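Local coordinates for protein TASOR (Homo sapiens, PDB 6TL1) that serves as a component of the HUSH complex, which maintains epigenetic silencing at H3K9me3-rich loci by promoting recruitment of SETDB1 and MORC2, at residues L47-E53 and R195-P201. Residue numbers count along the deposited sequence, not the author numbering.
Sequences LEKEFTE and RPRHVCP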
# COMPACT_ATOMS: atom_id res chain seq x y z
N LEU A 47 15.55 -4.69 -2.14
CA LEU A 47 14.19 -4.89 -1.63
C LEU A 47 13.54 -6.10 -2.27
O LEU A 47 12.77 -6.82 -1.61
CB LEU A 47 13.34 -3.64 -1.87
CG LEU A 47 13.77 -2.43 -1.04
CD1 LEU A 47 12.90 -1.23 -1.31
CD2 LEU A 47 13.72 -2.81 0.44
N GLU A 48 13.83 -6.36 -3.55
CA GLU A 48 13.21 -7.51 -4.20
C GLU A 48 13.78 -8.81 -3.65
O GLU A 48 13.06 -9.80 -3.49
CB GLU A 48 13.40 -7.42 -5.71
CG GLU A 48 12.70 -6.21 -6.35
CD GLU A 48 13.05 -6.02 -7.82
OE1 GLU A 48 12.16 -5.60 -8.60
OE2 GLU A 48 14.21 -6.29 -8.20
N LYS A 49 15.09 -8.82 -3.33
CA LYS A 49 15.67 -9.98 -2.67
C LYS A 49 14.95 -10.29 -1.37
O LYS A 49 14.63 -11.45 -1.11
CB LYS A 49 17.17 -9.77 -2.38
CG LYS A 49 18.06 -9.74 -3.58
CD LYS A 49 19.53 -9.98 -3.24
CE LYS A 49 20.38 -8.79 -3.68
NZ LYS A 49 21.78 -9.13 -4.05
N GLU A 50 14.68 -9.27 -0.56
CA GLU A 50 14.12 -9.54 0.75
C GLU A 50 12.64 -9.88 0.66
O GLU A 50 12.16 -10.70 1.45
CB GLU A 50 14.37 -8.35 1.67
CG GLU A 50 15.85 -8.06 1.82
CD GLU A 50 16.22 -7.29 3.07
OE1 GLU A 50 15.44 -6.42 3.51
OE2 GLU A 50 17.34 -7.51 3.57
N PHE A 51 11.93 -9.34 -0.33
CA PHE A 51 10.56 -9.75 -0.60
C PHE A 51 10.52 -11.23 -0.98
O PHE A 51 9.74 -12.01 -0.43
CB PHE A 51 9.96 -8.87 -1.71
CG PHE A 51 8.50 -9.10 -1.98
CD1 PHE A 51 8.09 -10.07 -2.88
CD2 PHE A 51 7.52 -8.31 -1.36
CE1 PHE A 51 6.74 -10.27 -3.15
CE2 PHE A 51 6.17 -8.51 -1.63
CZ PHE A 51 5.79 -9.49 -2.52
N THR A 52 11.40 -11.63 -1.90
CA THR A 52 11.46 -13.02 -2.32
C THR A 52 11.85 -13.93 -1.16
O THR A 52 11.27 -15.00 -0.98
CB THR A 52 12.45 -13.18 -3.47
OG1 THR A 52 11.90 -12.62 -4.67
CG2 THR A 52 12.80 -14.65 -3.68
N GLU A 53 12.84 -13.51 -0.37
CA GLU A 53 13.23 -14.28 0.81
C GLU A 53 12.06 -14.43 1.78
O GLU A 53 11.79 -15.53 2.28
CB GLU A 53 14.42 -13.61 1.49
CG GLU A 53 14.84 -14.19 2.82
CD GLU A 53 15.25 -15.65 2.73
OE1 GLU A 53 14.90 -16.42 3.65
OE2 GLU A 53 15.90 -16.04 1.73
N ARG A 195 11.24 -2.06 8.86
CA ARG A 195 10.79 -2.18 7.48
C ARG A 195 10.27 -3.60 7.24
O ARG A 195 11.07 -4.54 7.13
CB ARG A 195 11.90 -1.85 6.49
CG ARG A 195 11.47 -2.03 5.04
CD ARG A 195 12.55 -1.67 4.05
NE ARG A 195 13.80 -2.35 4.35
CZ ARG A 195 14.06 -3.62 4.03
NH1 ARG A 195 13.14 -4.37 3.43
NH2 ARG A 195 15.24 -4.15 4.34
N PRO A 196 8.96 -3.79 7.15
CA PRO A 196 8.43 -5.11 6.81
C PRO A 196 8.87 -5.49 5.41
O PRO A 196 8.85 -4.65 4.51
CB PRO A 196 6.91 -4.92 6.89
CG PRO A 196 6.71 -3.71 7.75
CD PRO A 196 7.88 -2.81 7.40
N ARG A 197 9.28 -6.74 5.23
CA ARG A 197 9.85 -7.15 3.95
C ARG A 197 8.83 -7.66 2.95
O ARG A 197 9.17 -7.81 1.76
CB ARG A 197 10.93 -8.22 4.13
CG ARG A 197 11.99 -7.96 5.21
CD ARG A 197 12.80 -9.24 5.48
NE ARG A 197 12.07 -10.20 6.27
CZ ARG A 197 12.44 -11.47 6.42
NH1 ARG A 197 11.72 -12.29 7.17
NH2 ARG A 197 13.49 -11.94 5.76
N HIS A 198 7.58 -7.92 3.36
CA HIS A 198 6.54 -8.34 2.43
C HIS A 198 5.80 -7.16 1.81
O HIS A 198 4.69 -7.32 1.29
CB HIS A 198 5.58 -9.34 3.11
CG HIS A 198 5.07 -8.92 4.45
ND1 HIS A 198 5.89 -8.51 5.48
CD2 HIS A 198 3.81 -8.91 4.95
CE1 HIS A 198 5.16 -8.22 6.54
NE2 HIS A 198 3.89 -8.45 6.25
N VAL A 199 6.42 -5.99 1.83
CA VAL A 199 6.01 -4.78 1.14
C VAL A 199 7.19 -4.32 0.30
O VAL A 199 8.30 -4.16 0.83
CB VAL A 199 5.59 -3.68 2.13
CG1 VAL A 199 5.41 -2.37 1.41
CG2 VAL A 199 4.32 -4.11 2.90
N CYS A 200 6.98 -4.14 -1.01
CA CYS A 200 8.08 -3.79 -1.91
C CYS A 200 7.62 -2.80 -2.97
O CYS A 200 6.62 -3.07 -3.67
CB CYS A 200 8.64 -5.05 -2.57
SG CYS A 200 10.14 -4.77 -3.53
N PRO A 201 8.29 -1.67 -3.13
CA PRO A 201 7.91 -0.72 -4.19
C PRO A 201 8.07 -1.35 -5.57
O PRO A 201 9.08 -2.00 -5.87
CB PRO A 201 8.86 0.46 -3.99
CG PRO A 201 10.03 -0.13 -3.31
CD PRO A 201 9.51 -1.23 -2.43
O HOH W 1 11.37 -6.00 0.70
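Amphipathic helices commonly pack on a sheet by setting residues one turn apart against a strand, and the pseudo-PARP domain of TASOR illustrates this where helix 45-60 meets the start of strand 199-209, the middle strand of its five-stranded antiparallel sheet. C200 lies between L47 and F51: its SG is 3.8 Å from L47 CB, and its CB is 3.7 Å from F51 CD2. L47 CD1 also rests 3.6 Å from P201 CD. The short helix and strand axes run roughly antiparallel (151°) and approach to 8.3 Å. Toward the loop that leads into the strand, F51 meets backbone oxygens: its CA makes a CA-H...O contact of 3.4 Å with R197 O, and its CE2 is 3.5 Å from H198 O. A water 2.8 Å from L47 O and 3.0 Å from R197 O bridges the helix and the loop. Farther out, R197 CB lies 3.9 Å from E50 O, and the side chain runs along the helix, its NH1 in salt bridges with E57 of the same helix and with E186, just beyond strand 181-184. At the polar edge R195 forms a salt bridge with E50, while L47 CD2 lies over one face of the R195 guanidinium; the very short hydrogen bond from R195 NH2 to E50 OE1 measures 2.4 Å.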